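Long-range contacts in methylxanthine N3-demethylase NdmB (Pseudomonas putida, PDB 6ICL), which removes the N3-methyl group of theobromine, and of 3-methylxanthine, caffeine and theophylline, in an O2- and NADH-dependent Rieske non-heme iron oxygenase reaction: residues 161-166 and 272-277; 174-179 and 287-292. All blocks are in the same frame, centred on the assembly; numbering follows the deposited sequence.

Contact 1 (161-166 and 272-277); sequences PYLSDF and VLWTTA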
loop_
_atom_site.group_PDB
_atom_site.type_symbol
_atom_site.label_atom_id
_atom_site.label_comp_id
_atom_site.label_asym_id
_atom_site.label_seq_id
_atom_site.Cartn_x
_atom_site.Cartn_y
_atom_site.Cartn_z
ATOM N N PRO A 161 -26.674 -28.551 13.753
ATOM C CA PRO A 161 -27.264 -28.777 12.435
ATOM C C PRO A 161 -26.929 -30.115 11.801
ATOM O O PRO A 161 -25.869 -30.710 12.029
ATOM C CB PRO A 161 -26.695 -27.617 11.613
ATOM C CG PRO A 161 -26.741 -26.460 12.638
ATOM C CD PRO A 161 -26.358 -27.122 13.968
ATOM N N TYR A 162 -27.854 -30.548 10.951
ATOM C CA TYR A 162 -27.744 -31.813 10.259
ATOM C C TYR A 162 -26.824 -31.714 9.047
ATOM O O TYR A 162 -26.999 -30.844 8.189
ATOM C CB TYR A 162 -29.139 -32.257 9.809
ATOM C CG TYR A 162 -29.089 -33.517 9.011
ATOM C CD1 TYR A 162 -28.910 -34.757 9.645
ATOM C CD2 TYR A 162 -29.186 -33.478 7.630
ATOM C CE1 TYR A 162 -28.842 -35.908 8.919
ATOM C CE2 TYR A 162 -29.124 -34.624 6.892
ATOM C CZ TYR A 162 -28.959 -35.831 7.537
ATOM O OH TYR A 162 -28.897 -36.959 6.775
ATOM N N LEU A 163 -25.891 -32.657 8.942
ATOM C CA LEU A 163 -25.130 -32.902 7.726
ATOM C C LEU A 163 -25.147 -34.400 7.467
ATOM O O LEU A 163 -24.964 -35.193 8.387
ATOM C CB LEU A 163 -23.679 -32.408 7.844
ATOM C CG LEU A 163 -22.622 -33.067 6.952
ATOM C CD1 LEU A 163 -22.738 -32.610 5.510
ATOM C CD2 LEU A 163 -21.199 -32.829 7.498
ATOM N N SER A 164 -25.382 -34.793 6.224
ATOM C CA SER A 164 -25.452 -36.207 5.898
ATOM C C SER A 164 -24.105 -36.696 5.385
ATOM O O SER A 164 -23.347 -35.943 4.759
ATOM C CB SER A 164 -26.542 -36.477 4.857
ATOM O OG SER A 164 -26.194 -35.974 3.579
ATOM N N ASP A 165 -23.814 -37.970 5.666
ATOM C CA ASP A 165 -22.745 -38.750 5.033
ATOM C C ASP A 165 -21.334 -38.374 5.472
ATOM O O ASP A 165 -20.378 -38.808 4.815
ATOM C CB ASP A 165 -22.780 -38.661 3.501
ATOM C CG ASP A 165 -24.084 -39.152 2.913
ATOM O OD1 ASP A 165 -25.028 -38.339 2.764
ATOM O OD2 ASP A 165 -24.165 -40.353 2.588
ATOM N N PHE A 166 -21.158 -37.613 6.552
ATOM C CA PHE A 166 -19.806 -37.317 7.013
ATOM C C PHE A 166 -19.048 -38.605 7.302
ATOM O O PHE A 166 -17.855 -38.711 6.996
ATOM C CB PHE A 166 -19.865 -36.406 8.246
ATOM C CG PHE A 166 -18.512 -35.839 8.684
ATOM C CD1 PHE A 166 -17.983 -34.700 8.081
ATOM C CD2 PHE A 166 -17.802 -36.430 9.726
ATOM C CE1 PHE A 166 -16.757 -34.169 8.496
ATOM C CE2 PHE A 166 -16.580 -35.923 10.138
ATOM C CZ PHE A 166 -16.054 -34.784 9.520
ATOM N N VAL A 272 -23.401 -34.349 -1.821
ATOM C CA VAL A 272 -23.922 -33.498 -0.752
ATOM C C VAL A 272 -23.171 -32.163 -0.736
ATOM O O VAL A 272 -21.935 -32.133 -0.659
ATOM C CB VAL A 272 -23.819 -34.176 0.620
ATOM C CG1 VAL A 272 -24.305 -33.211 1.704
ATOM C CG2 VAL A 272 -24.636 -35.463 0.644
ATOM N N LEU A 273 -23.923 -31.067 -0.818
ATOM C CA LEU A 273 -23.402 -29.723 -0.606
ATOM C C LEU A 273 -24.088 -29.168 0.631
ATOM O O LEU A 273 -25.325 -29.166 0.723
ATOM C CB LEU A 273 -23.627 -28.817 -1.825
ATOM C CG LEU A 273 -22.938 -27.432 -1.784
ATOM C CD1 LEU A 273 -21.406 -27.542 -1.630
ATOM C CD2 LEU A 273 -23.288 -26.566 -2.999
ATOM N N TRP A 274 -23.288 -28.756 1.596
ATOM C CA TRP A 274 -23.766 -28.292 2.882
ATOM C C TRP A 274 -23.151 -26.937 3.192
ATOM O O TRP A 274 -21.979 -26.679 2.885
ATOM C CB TRP A 274 -23.410 -29.323 3.956
ATOM C CG TRP A 274 -23.782 -29.035 5.401
ATOM C CD1 TRP A 274 -24.866 -29.533 6.091
ATOM C CD2 TRP A 274 -23.031 -28.264 6.348
ATOM N NE1 TRP A 274 -24.830 -29.109 7.400
ATOM C CE2 TRP A 274 -23.715 -28.334 7.588
ATOM C CE3 TRP A 274 -21.829 -27.534 6.276
ATOM C CZ2 TRP A 274 -23.243 -27.690 8.751
ATOM C CZ3 TRP A 274 -21.357 -26.908 7.428
ATOM C CH2 TRP A 274 -22.063 -26.976 8.647
ATOM N N THR A 275 -23.941 -26.081 3.824
ATOM C CA THR A 275 -23.449 -24.798 4.282
ATOM C C THR A 275 -24.229 -24.414 5.521
ATOM O O THR A 275 -25.392 -24.800 5.678
ATOM C CB THR A 275 -23.587 -23.716 3.195
ATOM O OG1 THR A 275 -22.724 -24.046 2.099
ATOM C CG2 THR A 275 -23.184 -22.336 3.728
ATOM N N THR A 276 -23.563 -23.684 6.414
ATOM C CA THR A 276 -24.209 -23.017 7.525
ATOM C C THR A 276 -23.634 -21.612 7.622
ATOM O O THR A 276 -22.414 -21.422 7.515
ATOM C CB THR A 276 -24.001 -23.796 8.832
ATOM O OG1 THR A 276 -24.660 -25.064 8.729
ATOM C CG2 THR A 276 -24.601 -23.049 10.006
ATOM N N ALA A 277 -24.508 -20.633 7.799
ATOM C CA ALA A 277 -24.096 -19.248 7.978
ATOM C C ALA A 277 -24.082 -18.935 9.465
ATOM O O ALA A 277 -25.050 -19.216 10.165
ATOM C CB ALA A 277 -25.032 -18.301 7.227
#
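The indole of Trp274 meets the 161-166 loop through one polar bond and one apolar face. Its NE1 donates to Tyr162 O at 2.9 Å. The carbonyl oxygen lies in the ring plane, but the N-H is bent (131° at the hydrogen) and approaches from above the carbonyl plane. Trp274 CG stands anti to the backbone N (chi1 178°), carrying the ring from strand to loop.

The apolar contacts centre on Leu163. Its CB sits over the five-membered ring, 3.8 Å from the centroid, in a CH-pi contact; the side chain crosses the indole at about a right angle, with CD1 3.7 Å from Trp274 CB. Pro161 CB touches the rim of the six-membered ring more loosely, 4.5 Å from Trp274 CZ2.

Polar side chains close the other end against a methyl group. Val272 CG2 lies 3.4 Å from Ser164 OG and 3.6 Å from Asp165 OD1. Ser164 OG donates to Asp165 OD1 at 2.8 Å, on the lone pair facing away from OD2; OD2 forms a salt bridge with Arg270.

A buried indole N-H is thus satisfied by a main-chain carbonyl, so the loop is fixed on strand 270-281 by its backbone as well as its side chains.

Contact 2 (174-179 and 287-292); sequences IVADSY and NFMIIV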
loop_
_atom_site.group_PDB
_atom_site.type_symbol
_atom_site.label_atom_id
_atom_site.label_comp_id
_atom_site.label_asym_id
_atom_site.label_seq_id
_atom_site.Cartn_x
_atom_site.Cartn_y
_atom_site.Cartn_z
ATOM N N ILE A 174 -14.816 -32.795 2.145
ATOM C CA ILE A 174 -14.021 -31.566 2.179
ATOM C C ILE A 174 -14.702 -30.620 3.154
ATOM O O ILE A 174 -15.857 -30.236 2.939
ATOM C CB ILE A 174 -13.922 -30.884 0.806
ATOM C CG1 ILE A 174 -13.267 -31.770 -0.240
ATOM C CG2 ILE A 174 -13.165 -29.556 0.931
ATOM C CD1 ILE A 174 -13.526 -31.281 -1.675
ATOM N N VAL A 175 -14.003 -30.245 4.217
ATOM C CA VAL A 175 -14.434 -29.175 5.109
ATOM C C VAL A 175 -13.669 -27.915 4.700
ATOM O O VAL A 175 -12.459 -27.794 4.922
ATOM C CB VAL A 175 -14.199 -29.526 6.584
ATOM C CG1 VAL A 175 -14.757 -28.417 7.488
ATOM C CG2 VAL A 175 -14.843 -30.868 6.912
ATOM N N ALA A 176 -14.364 -26.986 4.068
ATOM C CA ALA A 176 -13.721 -25.807 3.510
ATOM C C ALA A 176 -13.345 -24.822 4.613
ATOM O O ALA A 176 -13.985 -24.770 5.669
ATOM C CB ALA A 176 -14.659 -25.143 2.495
ATOM N N ASP A 177 -12.289 -24.033 4.371
ATOM C CA ASP A 177 -12.066 -22.855 5.207
ATOM C C ASP A 177 -13.320 -21.991 5.172
ATOM O O ASP A 177 -14.012 -21.923 4.156
ATOM C CB ASP A 177 -10.872 -22.014 4.718
ATOM C CG ASP A 177 -9.512 -22.605 5.097
ATOM O OD1 ASP A 177 -9.412 -23.525 5.938
ATOM O OD2 ASP A 177 -8.519 -22.109 4.549
ATOM N N SER A 178 -13.619 -21.339 6.282
ATOM C CA SER A 178 -14.800 -20.479 6.306
ATOM C C SER A 178 -14.545 -19.171 5.542
ATOM O O SER A 178 -13.404 -18.770 5.302
ATOM C CB SER A 178 -15.188 -20.178 7.744
ATOM O OG SER A 178 -14.207 -19.327 8.326
ATOM N N TYR A 179 -15.627 -18.490 5.160
ATOM C CA TYR A 179 -15.489 -17.224 4.448
ATOM C C TYR A 179 -16.532 -16.241 4.964
ATOM O O TYR A 179 -17.626 -16.637 5.390
ATOM C CB TYR A 179 -15.621 -17.401 2.914
ATOM C CG TYR A 179 -16.967 -17.933 2.491
ATOM C CD1 TYR A 179 -17.216 -19.304 2.493
ATOM C CD2 TYR A 179 -18.003 -17.068 2.093
ATOM C CE1 TYR A 179 -18.463 -19.816 2.119
ATOM C CE2 TYR A 179 -19.265 -17.583 1.729
ATOM C CZ TYR A 179 -19.475 -18.958 1.734
ATOM O OH TYR A 179 -20.703 -19.505 1.376
ATOM N N ASN A 287 -19.300 -18.160 6.906
ATOM C CA ASN A 287 -19.987 -19.244 6.244
ATOM C C ASN A 287 -19.076 -20.457 6.129
ATOM O O ASN A 287 -17.894 -20.338 5.777
ATOM C CB ASN A 287 -20.469 -18.755 4.889
ATOM C CG ASN A 287 -21.334 -17.521 5.041
ATOM O OD1 ASN A 287 -22.446 -17.626 5.529
ATOM N ND2 ASN A 287 -20.796 -16.333 4.704
ATOM N N PHE A 288 -19.660 -21.614 6.424
ATOM C CA PHE A 288 -18.978 -22.895 6.523
ATOM C C PHE A 288 -19.551 -23.821 5.468
ATOM O O PHE A 288 -20.751 -24.113 5.487
ATOM C CB PHE A 288 -19.170 -23.469 7.918
ATOM C CG PHE A 288 -18.512 -22.657 8.965
ATOM C CD1 PHE A 288 -19.129 -21.518 9.467
ATOM C CD2 PHE A 288 -17.248 -23.001 9.424
ATOM C CE1 PHE A 288 -18.521 -20.754 10.413
ATOM C CE2 PHE A 288 -16.629 -22.233 10.395
ATOM C CZ PHE A 288 -17.254 -21.100 10.882
ATOM N N MET A 289 -18.708 -24.268 4.544
ATOM C CA MET A 289 -19.131 -25.166 3.484
ATOM C C MET A 289 -18.485 -26.535 3.661
ATOM O O MET A 289 -17.298 -26.630 4.008
ATOM C CB MET A 289 -18.760 -24.589 2.119
ATOM C CG MET A 289 -19.111 -25.493 0.961
ATOM S SD MET A 289 -18.629 -24.728 -0.587
ATOM C CE MET A 289 -16.903 -25.147 -0.623
ATOM N N ILE A 290 -19.271 -27.596 3.413
ATOM C CA ILE A 290 -18.786 -28.975 3.407
ATOM C C ILE A 290 -19.284 -29.651 2.135
ATOM O O ILE A 290 -20.470 -29.552 1.790
ATOM C CB ILE A 290 -19.230 -29.751 4.663
ATOM C CG1 ILE A 290 -18.616 -29.088 5.903
ATOM C CG2 ILE A 290 -18.842 -31.248 4.561
ATOM C CD1 ILE A 290 -18.967 -29.743 7.241
ATOM N N ILE A 291 -18.376 -30.301 1.418
ATOM C CA ILE A 291 -18.700 -31.062 0.216
ATOM C C ILE A 291 -18.464 -32.535 0.520
ATOM O O ILE A 291 -17.378 -32.907 0.983
ATOM C CB ILE A 291 -17.840 -30.607 -0.974
ATOM C CG1 ILE A 291 -17.955 -29.091 -1.173
ATOM C CG2 ILE A 291 -18.225 -31.357 -2.239
ATOM C CD1 ILE A 291 -16.966 -28.538 -2.199
ATOM N N VAL A 292 -19.481 -33.365 0.290
ATOM C CA VAL A 292 -19.383 -34.813 0.446
ATOM C C VAL A 292 -19.690 -35.448 -0.893
ATOM O O VAL A 292 -20.725 -35.151 -1.506
ATOM C CB VAL A 292 -20.335 -35.359 1.516
ATOM C CG1 VAL A 292 -20.041 -36.862 1.763
ATOM C CG2 VAL A 292 -20.191 -34.550 2.793
HETATM O O HOH W 1 -16.525 -25.255 6.490
HETATM O O HOH W 2 -16.632 -22.373 3.898
#
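Asn287 packs on one face of the Tyr179 ring, its side chain slanting from near CZ out past the CE2 edge. Asn287 CB rests against the ring face in a CH-pi contact, 3.6 Å from the centroid, and comes nearest to Tyr179 CZ. CG turns to the side of the backbone N (chi1 -56°), passing just beyond CE2. At the tip, ND2 lies 3.6 Å from Tyr179 CE2 and makes a weak bond to Tyr179 O at 3.3 Å, with the amide plane inclined 40° to the ring. That carbonyl also accepts Asn287 N at 2.7 Å, so two donors of one residue hold it. Tyr179 OH is taken by Arg188.

Within this chain, strand 171-181 is one of two edge strands of the antiparallel sheet in the oxygenase part, and it pairs with 284-294 in two ladders whose register differs by one residue. Ile174 and Ile291 form a hydrogen-bonded pair through both N-H groups, Val175 faces Ile290 in a non-hydrogen-bonded pair, and Tyr179 and Asn287 resume the pairing. Between the ladders Ala176 N still bonds to Met289 O at 3.0 Å, and one water donates to Ala176 O and Met289 O. A second water accepts from Met289 N and donates to Asp177 O and Asn287 O, bridging the strands where direct pairing lapses. Ser178 CB covers one face of the Phe288 ring, 3.9 Å from its centroid.

The centres of contacts 1 and 2 lie about 9 Å apart, and both reach the seven-stranded antiparallel sheet, contact 1 through a loop packed on it and contact 2 through a strand pairing in it; strands 270-281 and 284-294 are sequential neighbours there. Backbone bonds from Ile290 N to Trp274 O and Val272 N to Val292 O join them directly. The segments alternate: 161-166 and 174-179 come first, then their partner strands in the same order. After strand 146-150 of the six-stranded sheet the chain thus packs on a face of the oxygenase sheet, roughly antiparallel to strand 270-281, then joins its edge. Ile146 touches Trp274, Val175, Phe288 and Ile290, so both contacts lie where the two sheets meet.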